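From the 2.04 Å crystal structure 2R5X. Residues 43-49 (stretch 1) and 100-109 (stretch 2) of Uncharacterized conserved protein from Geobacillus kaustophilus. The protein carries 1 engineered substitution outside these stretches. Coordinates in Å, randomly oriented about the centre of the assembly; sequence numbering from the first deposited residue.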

ATOM      1  N   ASP A  43       4.526   0.691  -3.154  1.00 21.74           N
ATOM      2  CA  ASP A  43       5.484  -0.019  -2.307  1.00 20.62           C
ATOM      3  C   ASP A  43       6.268   0.959  -1.456  1.00 24.53           C
ATOM      4  O   ASP A  43       6.696   2.000  -1.947  1.00 24.73           O
ATOM      5  CB  ASP A  43       6.484  -0.812  -3.151  1.00 27.69           C
ATOM      6  CG  ASP A  43       5.922  -2.111  -3.676  1.00 25.77           C
ATOM      7  OD1 ASP A  43       4.777  -2.467  -3.331  1.00 26.62           O
ATOM      8  OD2 ASP A  43       6.644  -2.781  -4.446  1.00 23.68           O
ATOM      9  N   ARG A  44       6.453   0.621  -0.185  1.00 26.79           N
ATOM     10  CA  ARG A  44       7.431   1.314   0.645  1.00 26.30           C
ATOM     11  C   ARG A  44       8.498   0.316   1.039  1.00 25.50           C
ATOM     12  O   ARG A  44       8.208  -0.706   1.670  1.00 26.26           O
ATOM     13  CB  ARG A  44       6.800   1.945   1.881  1.00 24.59           C
ATOM     14  CG  ARG A  44       7.795   2.778   2.666  1.00 35.78           C
ATOM     15  CD  ARG A  44       7.176   3.397   3.884  1.00 29.29           C
ATOM     16  NE  ARG A  44       8.210   3.880   4.792  1.00 38.78           N
ATOM     17  CZ  ARG A  44       8.048   4.871   5.660  1.00 36.18           C
ATOM     18  NH1 ARG A  44       6.890   5.506   5.742  1.00 28.14           N
ATOM     19  NH2 ARG A  44       9.052   5.231   6.447  1.00 47.80           N
ATOM     20  N   LYS A  45       9.729   0.617   0.649  1.00 23.95           N
ATOM     21  CA  LYS A  45      10.840  -0.314   0.793  1.00 30.75           C
ATOM     22  C   LYS A  45      11.595  -0.103   2.091  1.00 33.19           C
ATOM     23  O   LYS A  45      11.863   1.029   2.501  1.00 28.61           O
ATOM     24  CB  LYS A  45      11.803  -0.184  -0.389  1.00 28.39           C
ATOM     25  CG  LYS A  45      11.224  -0.622  -1.721  1.00 36.01           C
ATOM     26  CD  LYS A  45      12.042  -0.055  -2.880  1.00 38.30           C
ATOM     27  CE  LYS A  45      11.617  -0.641  -4.223  1.00 68.63           C
ATOM     28  NZ  LYS A  45      10.199  -0.341  -4.602  1.00 65.22           N
ATOM     29  N   TYR A  46      11.931  -1.219   2.726  1.00 25.87           N
ATOM     30  CA  TYR A  46      12.768  -1.239   3.903  1.00 26.76           C
ATOM     31  C   TYR A  46      13.942  -2.124   3.540  1.00 33.11           C
ATOM     32  O   TYR A  46      13.839  -3.352   3.592  1.00 29.82           O
ATOM     33  CB  TYR A  46      12.015  -1.837   5.096  1.00 23.76           C
ATOM     34  CG  TYR A  46      10.847  -1.005   5.588  1.00 30.42           C
ATOM     35  CD1 TYR A  46      10.997  -0.116   6.657  1.00 35.70           C
ATOM     36  CD2 TYR A  46       9.589  -1.118   4.995  1.00 30.08           C
ATOM     37  CE1 TYR A  46       9.924   0.649   7.108  1.00 28.27           C
ATOM     38  CE2 TYR A  46       8.514  -0.356   5.431  1.00 24.45           C
ATOM     39  CZ  TYR A  46       8.685   0.518   6.491  1.00 25.02           C
ATOM     40  OH  TYR A  46       7.611   1.261   6.918  1.00 32.51           O
ATOM     41  N   VAL A  47      15.048  -1.503   3.140  1.00 27.86           N
ATOM     42  CA  VAL A  47      16.245  -2.270   2.798  1.00 38.73           C
ATOM     43  C   VAL A  47      17.040  -2.622   4.050  1.00 39.21           C
ATOM     44  O   VAL A  47      17.168  -1.815   4.976  1.00 37.92           O
ATOM     45  CB  VAL A  47      17.130  -1.591   1.704  1.00 39.31           C
ATOM     46  CG1 VAL A  47      16.330  -1.398   0.424  1.00 45.02           C
ATOM     47  CG2 VAL A  47      17.722  -0.261   2.183  1.00 53.39           C
ATOM     48  N   VAL A  48      17.539  -3.852   4.080  1.00 37.21           N
ATOM     49  CA  VAL A  48      18.277  -4.376   5.223  1.00 39.12           C
ATOM     50  C   VAL A  48      19.458  -5.169   4.684  1.00 37.65           C
ATOM     51  O   VAL A  48      19.628  -5.263   3.469  1.00 32.96           O
ATOM     52  CB  VAL A  48      17.396  -5.298   6.111  1.00 37.90           C
ATOM     53  CG1 VAL A  48      16.373  -4.492   6.910  1.00 47.17           C
ATOM     54  CG2 VAL A  48      16.716  -6.367   5.268  1.00 40.17           C
ATOM     55  N   LYS A  49      20.260  -5.736   5.585  1.00 34.86           N
ATOM     56  CA  LYS A  49      21.424  -6.542   5.211  1.00 40.18           C
ATOM     57  C   LYS A  49      21.092  -7.672   4.229  1.00 37.27           C
ATOM     58  O   LYS A  49      21.793  -7.858   3.230  1.00 40.44           O
ATOM     59  CB  LYS A  49      22.154  -7.067   6.469  1.00 41.78           C
ATOM     60  CG  LYS A  49      22.607  -8.528   6.407  1.00 48.66           C
ATOM     61  CD  LYS A  49      23.946  -8.759   7.042  1.00 51.56           C
ATOM     62  CE  LYS A  49      24.532 -10.075   6.554  1.00 63.31           C
ATOM     63  NZ  LYS A  49      26.007  -9.996   6.309  1.00 47.58           N
TER
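Stretch 2, residues 100-109: SLVSQCQNVL

Stretch 2 is helical throughout, part of a longer helix that begins before Ser100 and continues beyond Leu109. Its backbone follows the regular i to i+4 pattern, with six hydrogen bonds running from Gln104 N to Ser100 O (3.1 Å) through to Leu109 N to Cys105 O (3.0 Å). The helix packs on the extended strand of stretch 1, which enters from earlier in the chain, and it runs nearly antiparallel to that strand: the N-to-C directions differ by 157°, and the axes approach to 11.1 Å. The backbone register reflects this direction. Tyr46 CA lies 8.1 Å from Leu101 CA, whereas Arg44 CA, two residues earlier in the strand, lies 9.0 Å from Cys105 CA, one helical turn further on. Because side chains alternate along a strand, Arg44, Tyr46 and Val48 direct their CA-to-CB bonds toward the helix, while Val47 points away and Lys45 makes no contact with it.

Tyr46 is the centre of the contact, with 103 Å² of its surface covered by the helix. Its side chain, with chi1 in the m well, meets four helix residues: Leu101, Gln104, Cys105 and Val108. The spacing of three and four residues among them places them along one side of the helix, so that a single side chain, ring and hydroxyl together, can reach across two turns. Leu101 CD2 sits over one face of the ring, 3.6 Å from Tyr46 CG and 4.0 Å from the ring centroid, in a CH-pi arrangement 28° off the ring normal. Cys105 SG approaches obliquely, 3.9 Å from Tyr46 CE2, and Gln104 OE1 is likewise oblique, 3.6 Å from Tyr46 CE1. At the far end of the side chain, Tyr46 OH comes within 3.4 Å of Val108 CG2, a methyl group that can offer the hydroxyl only van der Waals contact.

Leu101 contributes the largest covered area on the helix side, 56 Å². Its CA-to-CB bond points sideways, but the end of the side chain comes nearer to the strand. Both chi angles lie between the usual wells. While Leu101 CD2 covers the tyrosine ring, Leu101 CD1 lies 4.3 Å from Val48 CG1, so the two methyl groups extend the apolar contact from Tyr46 to Val48.

Val108 is next, with 49 Å² covered. Two turns from Leu101, it carries the packing to the Arg44 end of the strand, where its CG2 methyl serves two neighbours. Besides meeting the tyrosine hydroxyl, this methyl lies over one face of the Arg44 guanidinium, with Arg44 NH1 3.6 Å from Val108 CG2. Chi1 to chi3 of Arg44 are all t, an extended form that carries the guanidinium out to the valine; NH1 is hydrogen-bonded elsewhere in the structure.

No hydrogen bond joins the two stretches. The 299 Å² buried between them, both sides summed, therefore rests on side-chain packing, centred on the tyrosine ring.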

ATOM      1  N   SER A 100      10.052  -6.141  14.530  1.00 30.97           N
ATOM      2  CA  SER A 100      10.244  -4.688  14.465  1.00 38.94           C
ATOM      3  C   SER A 100       9.740  -4.098  13.151  1.00 33.44           C
ATOM      4  O   SER A 100       9.124  -3.032  13.136  1.00 33.02           O
ATOM      5  CB  SER A 100      11.723  -4.330  14.645  1.00 40.16           C
ATOM      6  OG  SER A 100      12.516  -4.936  13.638  1.00 52.89           O
ATOM      7  N   LEU A 101      10.008  -4.794  12.055  1.00 26.25           N
ATOM      8  CA  LEU A 101       9.583  -4.331  10.736  1.00 36.61           C
ATOM      9  C   LEU A 101       8.068  -4.459  10.563  1.00 28.84           C
ATOM     10  O   LEU A 101       7.436  -3.600   9.949  1.00 38.35           O
ATOM     11  CB  LEU A 101      10.323  -5.087   9.637  1.00 29.34           C
ATOM     12  CG  LEU A 101      10.946  -4.186   8.587  1.00 52.64           C
ATOM     13  CD1 LEU A 101      12.277  -4.761   8.146  1.00 74.69           C
ATOM     14  CD2 LEU A 101       9.993  -4.005   7.421  1.00 80.56           C
ATOM     15  N   VAL A 102       7.503  -5.520  11.134  1.00 28.17           N
ATOM     16  CA  VAL A 102       6.049  -5.715  11.217  1.00 28.91           C
ATOM     17  C   VAL A 102       5.354  -4.571  11.941  1.00 30.97           C
ATOM     18  O   VAL A 102       4.320  -4.070  11.480  1.00 38.16           O
ATOM     19  CB  VAL A 102       5.714  -7.063  11.900  1.00 31.74           C
ATOM     20  CG1 VAL A 102       4.213  -7.196  12.202  1.00 30.20           C
ATOM     21  CG2 VAL A 102       6.188  -8.204  11.037  1.00 36.63           C
ATOM     22  N   SER A 103       5.941  -4.150  13.061  1.00 28.52           N
ATOM     23  CA  SER A 103       5.411  -3.041  13.848  1.00 27.02           C
ATOM     24  C   SER A 103       5.470  -1.716  13.093  1.00 25.19           C
ATOM     25  O   SER A 103       4.511  -0.948  13.129  1.00 30.24           O
ATOM     26  CB  SER A 103       6.135  -2.935  15.194  1.00 35.91           C
ATOM     27  OG  SER A 103       5.948  -4.121  15.948  1.00 46.01           O
ATOM     28  N   GLN A 104       6.583  -1.465  12.402  1.00 31.07           N
ATOM     29  CA  GLN A 104       6.747  -0.273  11.565  1.00 29.93           C
ATOM     30  C   GLN A 104       5.716  -0.207  10.437  1.00 32.01           C
ATOM     31  O   GLN A 104       5.152   0.860  10.163  1.00 22.98           O
ATOM     32  CB  GLN A 104       8.169  -0.212  10.988  1.00 32.49           C
ATOM     33  CG  GLN A 104       9.226   0.212  12.001  1.00 33.15           C
ATOM     34  CD  GLN A 104      10.644  -0.046  11.538  1.00 44.50           C
ATOM     35  OE1 GLN A 104      11.065   0.429  10.482  1.00 63.71           O
ATOM     36  NE2 GLN A 104      11.400  -0.787  12.343  1.00 46.43           N
ATOM     37  N   CYS A 105       5.469  -1.345   9.792  1.00 26.30           N
ATOM     38  CA  CYS A 105       4.475  -1.422   8.719  1.00 28.48           C
ATOM     39  C   CYS A 105       3.066  -1.211   9.254  1.00 24.88           C
ATOM     40  O   CYS A 105       2.253  -0.550   8.621  1.00 23.68           O
ATOM     41  CB  CYS A 105       4.562  -2.757   7.982  1.00 27.46           C
ATOM     42  SG  CYS A 105       6.051  -2.970   7.002  1.00 33.35           S
ATOM     43  N   GLN A 106       2.788  -1.763  10.426  1.00 27.76           N
ATOM     44  CA  GLN A 106       1.521  -1.504  11.115  1.00 34.33           C
ATOM     45  C   GLN A 106       1.298  -0.018  11.378  1.00 26.15           C
ATOM     46  O   GLN A 106       0.183   0.473  11.219  1.00 33.21           O
ATOM     47  CB  GLN A 106       1.448  -2.292  12.423  1.00 32.76           C
ATOM     48  CG  GLN A 106       0.996  -3.732  12.242  1.00 42.11           C
ATOM     49  CD  GLN A 106       1.249  -4.599  13.465  1.00 44.12           C
ATOM     50  OE1 GLN A 106       1.717  -4.122  14.500  1.00 68.58           O
ATOM     51  NE2 GLN A 106       0.939  -5.888  13.346  1.00 49.35           N
ATOM     52  N   ASN A 107       2.368   0.687  11.760  1.00 30.08           N
ATOM     53  CA  ASN A 107       2.322   2.125  12.033  1.00 29.16           C
ATOM     54  C   ASN A 107       2.043   2.949  10.786  1.00 33.54           C
ATOM     55  O   ASN A 107       1.271   3.910  10.827  1.00 32.22           O
ATOM     56  CB  ASN A 107       3.640   2.607  12.667  1.00 36.91           C
ATOM     57  CG  ASN A 107       3.961   1.900  13.983  1.00 58.93           C
ATOM     58  OD1 ASN A 107       3.100   1.254  14.587  1.00 55.83           O
ATOM     59  ND2 ASN A 107       5.209   2.011  14.423  1.00 48.31           N
ATOM     60  N   VAL A 108       2.689   2.574   9.686  1.00 27.90           N
ATOM     61  CA  VAL A 108       2.531   3.277   8.419  1.00 22.34           C
ATOM     62  C   VAL A 108       1.099   3.099   7.902  1.00 27.80           C
ATOM     63  O   VAL A 108       0.477   4.051   7.435  1.00 23.32           O
ATOM     64  CB  VAL A 108       3.594   2.825   7.383  1.00 30.61           C
ATOM     65  CG1 VAL A 108       3.318   3.417   6.015  1.00 19.78           C
ATOM     66  CG2 VAL A 108       4.988   3.233   7.852  1.00 20.50           C
ATOM     67  N   LEU A 109       0.563   1.889   8.029  1.00 23.73           N
ATOM     68  CA  LEU A 109      -0.814   1.613   7.607  1.00 23.41           C
ATOM     69  C   LEU A 109      -1.861   2.382   8.429  1.00 23.81           C
ATOM     70  O   LEU A 109      -2.880   2.829   7.892  1.00 26.39           O
ATOM     71  CB  LEU A 109      -1.080   0.102   7.622  1.00 17.36           C
ATOM     72  CG  LEU A 109      -0.266  -0.672   6.565  1.00 21.87           C
ATOM     73  CD1 LEU A 109      -0.265  -2.168   6.831  1.00 17.69           C
ATOM     74  CD2 LEU A 109      -0.747  -0.357   5.143  1.00 28.37           C
TER